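Local coordinates for protein D-psicose 3-epimerase (Agrobacterium tumefaciens, PDB 2HK0) that probably catalyses the metal-dependent epimerisation at C3 that interconverts D-fructose and D-psicose, using a TIM-barrel scaffold, at residues M21-Y29 and L252-V261; P139-A147 and H178-G186. All coordinates share one frame; numbering follows the deposited sequence.

Contact 1: residues M21-Y29 and L252-V261; sequences MKHGIYYSY and LRDINYTGAV
The ring of Tyr257 carries the methyl CE of selenomethionine Met21 at its edge, near the ring plane, with Gly259 N over the centre of one face and Ala260 O at the edge, in plane. The other flat group, the imidazole of His23, lies beside Val261; their side chains point the same way, and Val261 CB comes obliquely to the ring, 4.0 Å from His23 CD2. His23 and Val261 lie on the seam of the TIM barrel, where the first strand, 22-26, meets the last, 260-263, in parallel and closes the eight-stranded sheet; Tyr257 sits in the turn leading into strand 260-263.

Three backbone bonds join the two segments, and Gly24 and Tyr26 continue the pairing with Met263. Lys22 N donates to Gly259 O, Lys22 O receives Val261 N at 2.8 Å, and Gly24 N reaches Val261 O at 2.9 Å with an N-H...O angle of 164°. Lys22 and Ala260 share one face of the sheet; His23 and Val261 share the other, where Leu300, Ser303 and Arg304 of helix 289-307 pack on the His23 side chain.

Met21 swings CG anti to its backbone N (chi1 -169°), which lays CG and SE across Val261 CG2, the former at 3.9 Å. A bend at chi3 (-57°) then directs CE to the turn, where it meets Tyr257 O at 3.1 Å and touches Leu252 CB and the ring edge. That turn follows a Schellman motif, with Asn256 as its C-prime residue, at the end of helix 245-254. Tyr257 OH spans it, donating to Ala260 O at 2.7 Å. At the N-terminal end of strand 22-26, a water accepts from Lys22 NZ and donates to Thr258 O at 2.8 Å.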
# COMPACT_ATOMS: atom_id res chain seq x y z
N MSE A 21 -17.82 -18.57 -1.96
CA MSE A 21 -17.41 -17.78 -0.75
C MSE A 21 -18.64 -17.08 -0.19
O MSE A 21 -19.40 -16.48 -0.95
CB MSE A 21 -16.34 -16.76 -1.14
CG MSE A 21 -15.63 -16.08 0.02
SE MSE A 21 -14.19 -14.86 -0.58
CE MSE A 21 -13.14 -16.12 -1.58
N LYS A 22 -18.85 -17.15 1.12
CA LYS A 22 -20.02 -16.53 1.74
C LYS A 22 -19.65 -15.42 2.72
O LYS A 22 -18.60 -15.48 3.36
CB LYS A 22 -20.86 -17.59 2.47
CG LYS A 22 -21.41 -18.68 1.55
CD LYS A 22 -22.43 -19.56 2.28
CE LYS A 22 -22.79 -20.79 1.46
NZ LYS A 22 -21.60 -21.66 1.27
N HIS A 23 -20.53 -14.43 2.83
CA HIS A 23 -20.29 -13.30 3.70
C HIS A 23 -21.25 -13.20 4.87
O HIS A 23 -22.46 -13.41 4.72
CB HIS A 23 -20.30 -12.01 2.88
CG HIS A 23 -19.15 -11.90 1.95
ND1 HIS A 23 -19.05 -12.65 0.79
CD2 HIS A 23 -18.00 -11.18 2.03
CE1 HIS A 23 -17.89 -12.40 0.21
NE2 HIS A 23 -17.24 -11.51 0.94
N GLY A 24 -20.70 -12.88 6.04
CA GLY A 24 -21.52 -12.74 7.22
C GLY A 24 -21.05 -11.59 8.10
O GLY A 24 -20.10 -10.88 7.78
N ILE A 25 -21.73 -11.41 9.23
CA ILE A 25 -21.38 -10.37 10.18
C ILE A 25 -21.69 -10.88 11.59
O ILE A 25 -22.64 -11.64 11.78
CB ILE A 25 -22.19 -9.09 9.91
CG1 ILE A 25 -21.84 -8.01 10.94
CG2 ILE A 25 -23.68 -9.42 9.96
CD1 ILE A 25 -22.21 -6.58 10.51
N TYR A 26 -20.87 -10.48 12.56
CA TYR A 26 -21.07 -10.86 13.95
C TYR A 26 -22.16 -9.90 14.48
O TYR A 26 -21.94 -8.69 14.50
CB TYR A 26 -19.76 -10.66 14.71
CG TYR A 26 -19.77 -11.20 16.12
CD1 TYR A 26 -20.24 -12.49 16.39
CD2 TYR A 26 -19.21 -10.47 17.17
CE1 TYR A 26 -20.16 -13.03 17.67
CE2 TYR A 26 -19.12 -11.02 18.46
CZ TYR A 26 -19.59 -12.30 18.70
OH TYR A 26 -19.48 -12.85 19.95
N TYR A 27 -23.30 -10.43 14.92
CA TYR A 27 -24.42 -9.57 15.37
C TYR A 27 -24.12 -8.58 16.50
O TYR A 27 -24.80 -7.55 16.60
CB TYR A 27 -25.65 -10.42 15.73
CG TYR A 27 -25.63 -10.89 17.15
CD1 TYR A 27 -24.75 -11.88 17.57
CD2 TYR A 27 -26.44 -10.27 18.12
CE1 TYR A 27 -24.64 -12.24 18.90
CE2 TYR A 27 -26.35 -10.63 19.46
CZ TYR A 27 -25.44 -11.61 19.84
OH TYR A 27 -25.34 -11.97 21.16
N SER A 28 -23.12 -8.85 17.33
CA SER A 28 -22.76 -7.93 18.42
C SER A 28 -22.34 -6.53 17.95
O SER A 28 -22.15 -5.61 18.76
CB SER A 28 -21.65 -8.53 19.28
OG SER A 28 -22.15 -9.57 20.08
N TYR A 29 -22.18 -6.38 16.65
CA TYR A 29 -21.86 -5.10 16.04
C TYR A 29 -22.91 -4.06 16.47
O TYR A 29 -22.61 -2.90 16.68
CB TYR A 29 -21.91 -5.27 14.52
CG TYR A 29 -21.99 -4.01 13.69
CD1 TYR A 29 -20.91 -3.13 13.62
CD2 TYR A 29 -23.08 -3.76 12.88
CE1 TYR A 29 -20.91 -2.04 12.74
CE2 TYR A 29 -23.11 -2.69 12.00
CZ TYR A 29 -22.02 -1.83 11.93
OH TYR A 29 -22.04 -0.79 11.01
N LEU A 252 -6.93 -15.05 -0.95
CA LEU A 252 -8.06 -15.95 -0.71
C LEU A 252 -8.36 -16.72 -2.00
O LEU A 252 -8.60 -17.93 -1.97
CB LEU A 252 -9.30 -15.16 -0.23
CG LEU A 252 -9.16 -14.51 1.16
CD1 LEU A 252 -10.43 -13.72 1.49
CD2 LEU A 252 -8.93 -15.58 2.23
N ARG A 253 -8.33 -16.04 -3.14
CA ARG A 253 -8.57 -16.73 -4.41
C ARG A 253 -7.41 -17.70 -4.74
O ARG A 253 -7.65 -18.79 -5.24
CB ARG A 253 -8.77 -15.73 -5.55
CG ARG A 253 -10.26 -15.48 -5.87
CD ARG A 253 -10.76 -14.09 -5.46
NE ARG A 253 -10.21 -13.05 -6.33
CZ ARG A 253 -10.18 -11.76 -6.02
NH1 ARG A 253 -10.66 -11.33 -4.86
NH2 ARG A 253 -9.64 -10.89 -6.87
N ASP A 254 -6.18 -17.31 -4.43
CA ASP A 254 -5.01 -18.17 -4.68
C ASP A 254 -5.22 -19.52 -3.99
O ASP A 254 -4.87 -20.56 -4.54
CB ASP A 254 -3.71 -17.58 -4.11
CG ASP A 254 -3.08 -16.53 -5.00
OD1 ASP A 254 -3.38 -16.50 -6.22
OD2 ASP A 254 -2.25 -15.73 -4.47
N ILE A 255 -5.78 -19.50 -2.78
CA ILE A 255 -5.98 -20.76 -2.06
C ILE A 255 -7.36 -21.37 -2.29
O ILE A 255 -7.74 -22.33 -1.60
CB ILE A 255 -5.74 -20.59 -0.54
CG1 ILE A 255 -6.81 -19.69 0.08
CG2 ILE A 255 -4.37 -20.01 -0.30
CD1 ILE A 255 -6.76 -19.66 1.62
N ASN A 256 -8.10 -20.83 -3.25
CA ASN A 256 -9.43 -21.32 -3.56
C ASN A 256 -10.35 -21.34 -2.33
O ASN A 256 -11.13 -22.28 -2.15
CB ASN A 256 -9.38 -22.75 -4.13
CG ASN A 256 -8.70 -22.81 -5.48
OD1 ASN A 256 -8.98 -21.99 -6.36
ND2 ASN A 256 -7.82 -23.79 -5.66
N TYR A 257 -10.25 -20.31 -1.49
CA TYR A 257 -11.09 -20.26 -0.30
C TYR A 257 -12.57 -20.16 -0.69
O TYR A 257 -12.96 -19.26 -1.45
CB TYR A 257 -10.72 -19.06 0.56
CG TYR A 257 -11.42 -19.03 1.90
CD1 TYR A 257 -11.16 -20.00 2.86
CD2 TYR A 257 -12.34 -18.03 2.20
CE1 TYR A 257 -11.79 -19.97 4.10
CE2 TYR A 257 -12.98 -17.98 3.44
CZ TYR A 257 -12.69 -18.96 4.38
OH TYR A 257 -13.29 -18.93 5.62
N THR A 258 -13.38 -21.07 -0.18
CA THR A 258 -14.82 -21.06 -0.45
C THR A 258 -15.58 -21.07 0.89
O THR A 258 -16.77 -21.37 0.94
CB THR A 258 -15.28 -22.30 -1.28
OG1 THR A 258 -14.94 -23.51 -0.57
CG2 THR A 258 -14.61 -22.31 -2.65
N GLY A 259 -14.86 -20.74 1.97
CA GLY A 259 -15.46 -20.69 3.30
C GLY A 259 -16.14 -19.35 3.55
O GLY A 259 -16.44 -18.60 2.61
N ALA A 260 -16.37 -19.05 4.83
CA ALA A 260 -17.04 -17.82 5.23
C ALA A 260 -16.10 -16.66 5.52
O ALA A 260 -14.98 -16.85 5.97
CB ALA A 260 -17.92 -18.08 6.45
N VAL A 261 -16.59 -15.46 5.26
CA VAL A 261 -15.85 -14.23 5.54
C VAL A 261 -16.82 -13.43 6.41
O VAL A 261 -17.82 -12.91 5.91
CB VAL A 261 -15.53 -13.46 4.24
CG1 VAL A 261 -14.87 -12.13 4.59
CG2 VAL A 261 -14.62 -14.28 3.35
O HOH W 1 -19.10 -20.62 2.30

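Contact 2: residues P139-A147 and H178-G186; sequences PVDKAGDYA and HVLNTAAEG
His178 and Asp145 meet through a His-carboxylate hydrogen bond that ties a loop after barrel strand 166-170 to the start of helix 142-162, at one end of the TIM barrel. His178 NE2 donates to Asp145 OD2 at 2.7 Å, in the imidazole plane and on the anti lone pair of the carboxylate, whose plane stands 73° from the ring. Val140 lies over one ring face, though the exact placement of its methyls is doubtful, and Val179 CG2 lies toward the rim of the opposite face.

Alongside, Lys142 runs extended until chi4 bends its ammonium onto two carbonyls: NZ donates to His178 O at 2.8 Å and to Val179 O at 3.0 Å, the latter from above the carbonyl plane. Val179 CG1 meets the edge of the Tyr146 ring 3.9 Å from CD1.

Farther out, Tyr136 OH bonds His178 ND1 and Arg148 pairs with Asp145 OD1, so both partners of the central bond are held from behind. Trp280 of a neighbouring subunit packs on His178. A water bridges Lys142 NZ to Asn181 OD1 and Glu185 OE2, while Glu185 OE1 takes Asn181 N at 2.7 Å.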
# COMPACT_ATOMS: atom_id res chain seq x y z
N PRO A 139 2.98 -14.89 35.46
CA PRO A 139 3.85 -15.55 34.48
C PRO A 139 3.07 -16.43 33.51
O PRO A 139 2.02 -16.98 33.83
CB PRO A 139 4.81 -16.36 35.36
CG PRO A 139 4.91 -15.52 36.59
CD PRO A 139 3.48 -15.10 36.83
N VAL A 140 3.60 -16.56 32.30
CA VAL A 140 2.97 -17.35 31.26
C VAL A 140 3.81 -18.57 30.89
O VAL A 140 5.03 -18.51 30.87
CB VAL A 140 2.72 -16.44 30.02
CG1 VAL A 140 2.83 -17.22 28.76
CG2 VAL A 140 1.35 -15.78 30.14
N ASP A 141 3.13 -19.68 30.59
CA ASP A 141 3.78 -20.94 30.22
C ASP A 141 3.42 -21.30 28.77
O ASP A 141 2.51 -22.10 28.52
CB ASP A 141 3.30 -22.02 31.21
CG ASP A 141 3.78 -23.40 30.84
OD1 ASP A 141 4.83 -23.53 30.17
OD2 ASP A 141 3.10 -24.37 31.24
N LYS A 142 4.16 -20.73 27.82
CA LYS A 142 3.88 -20.94 26.41
C LYS A 142 3.93 -22.39 25.94
O LYS A 142 2.98 -22.88 25.33
CB LYS A 142 4.81 -20.08 25.52
CG LYS A 142 4.41 -20.07 24.04
CD LYS A 142 5.43 -19.33 23.19
CE LYS A 142 5.15 -19.46 21.71
NZ LYS A 142 3.97 -18.68 21.33
N ALA A 143 5.05 -23.06 26.21
CA ALA A 143 5.23 -24.45 25.80
C ALA A 143 4.15 -25.34 26.41
O ALA A 143 3.57 -26.19 25.73
CB ALA A 143 6.62 -24.95 26.22
N GLY A 144 3.89 -25.14 27.70
CA GLY A 144 2.88 -25.93 28.38
C GLY A 144 1.48 -25.70 27.84
O GLY A 144 0.75 -26.66 27.57
N ASP A 145 1.08 -24.44 27.68
CA ASP A 145 -0.25 -24.16 27.17
C ASP A 145 -0.42 -24.69 25.74
O ASP A 145 -1.50 -25.12 25.35
CB ASP A 145 -0.53 -22.65 27.21
CG ASP A 145 -0.60 -22.11 28.62
OD1 ASP A 145 -0.86 -22.91 29.55
OD2 ASP A 145 -0.40 -20.88 28.80
N TYR A 146 0.66 -24.66 24.97
CA TYR A 146 0.61 -25.16 23.60
C TYR A 146 0.34 -26.67 23.62
O TYR A 146 -0.61 -27.16 23.00
CB TYR A 146 1.95 -24.91 22.91
CG TYR A 146 2.03 -25.53 21.53
CD1 TYR A 146 1.59 -24.82 20.41
CD2 TYR A 146 2.51 -26.83 21.35
CE1 TYR A 146 1.62 -25.39 19.15
CE2 TYR A 146 2.54 -27.41 20.09
CZ TYR A 146 2.09 -26.68 18.99
OH TYR A 146 2.09 -27.24 17.73
N ALA A 147 1.19 -27.39 24.35
CA ALA A 147 1.06 -28.84 24.46
C ALA A 147 -0.30 -29.28 24.99
O ALA A 147 -0.92 -30.20 24.45
CB ALA A 147 2.20 -29.41 25.34
N HIS A 178 -0.87 -15.75 23.81
CA HIS A 178 0.58 -15.87 23.82
C HIS A 178 1.07 -17.14 23.17
O HIS A 178 2.27 -17.40 23.18
CB HIS A 178 1.08 -15.86 25.25
CG HIS A 178 0.45 -16.93 26.09
ND1 HIS A 178 -0.87 -16.87 26.49
CD2 HIS A 178 0.94 -18.10 26.56
CE1 HIS A 178 -1.17 -17.96 27.18
NE2 HIS A 178 -0.09 -18.72 27.24
N VAL A 179 0.15 -17.93 22.63
CA VAL A 179 0.51 -19.21 22.02
C VAL A 179 0.52 -19.22 20.48
O VAL A 179 1.50 -19.62 19.87
CB VAL A 179 -0.42 -20.33 22.55
CG1 VAL A 179 -0.07 -21.67 21.90
CG2 VAL A 179 -0.29 -20.40 24.07
N LEU A 180 -0.58 -18.77 19.87
CA LEU A 180 -0.68 -18.72 18.40
C LEU A 180 -0.91 -17.25 17.99
O LEU A 180 -2.00 -16.70 18.18
CB LEU A 180 -1.85 -19.60 17.92
CG LEU A 180 -1.88 -21.05 18.47
CD1 LEU A 180 -3.15 -21.77 17.99
CD2 LEU A 180 -0.65 -21.82 18.00
N ASN A 181 0.13 -16.61 17.46
CA ASN A 181 0.09 -15.21 17.04
C ASN A 181 0.28 -15.05 15.55
O ASN A 181 0.06 -13.98 14.98
CB ASN A 181 1.21 -14.42 17.72
CG ASN A 181 1.06 -14.40 19.22
OD1 ASN A 181 2.01 -14.63 19.94
ND2 ASN A 181 -0.15 -14.12 19.69
N THR A 182 0.68 -16.14 14.92
CA THR A 182 0.99 -16.15 13.51
C THR A 182 0.30 -17.27 12.72
O THR A 182 0.05 -18.35 13.26
CB THR A 182 2.53 -16.28 13.42
OG1 THR A 182 3.11 -15.00 13.15
CG2 THR A 182 2.92 -17.31 12.47
N ALA A 183 -0.00 -17.03 11.44
CA ALA A 183 -0.61 -18.07 10.62
C ALA A 183 0.30 -19.32 10.65
O ALA A 183 -0.17 -20.43 10.77
CB ALA A 183 -0.79 -17.56 9.18
N ALA A 184 1.62 -19.12 10.57
CA ALA A 184 2.56 -20.25 10.58
C ALA A 184 2.46 -21.02 11.89
O ALA A 184 2.55 -22.25 11.90
CB ALA A 184 3.98 -19.75 10.36
N GLU A 185 2.28 -20.31 13.00
CA GLU A 185 2.14 -20.98 14.30
C GLU A 185 0.80 -21.71 14.34
O GLU A 185 0.69 -22.81 14.88
CB GLU A 185 2.22 -19.97 15.45
CG GLU A 185 3.58 -19.33 15.64
CD GLU A 185 3.61 -18.36 16.81
OE1 GLU A 185 2.65 -17.57 16.97
OE2 GLU A 185 4.58 -18.38 17.58
N GLY A 186 -0.23 -21.08 13.76
CA GLY A 186 -1.56 -21.68 13.74
C GLY A 186 -1.53 -22.98 12.96
O GLY A 186 -2.08 -23.99 13.39
O HOH W 2 4.11 -16.86 19.52

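In the fold
The modelled chain opens at Met21 and runs straight into strand 22-26, the first half of contact 1, and its partner arrives only after 222 intervening residues, when helix 245-254 turns into the eighth strand. That long loop is nearly the whole barrel. Contact 2 is nested within it: 139-147 begins helix 142-162, and 178-186 follows strand 166-170 and leads into helix 183-193, closing a loop of 30 residues. Contact 1 thus joins the ends of the sheet into a cylinder, whereas contact 2 links neighbouring strand-helix units nearer the periphery. Their centres lie 25 Å apart and their nearest atoms about 10 Å, without touching.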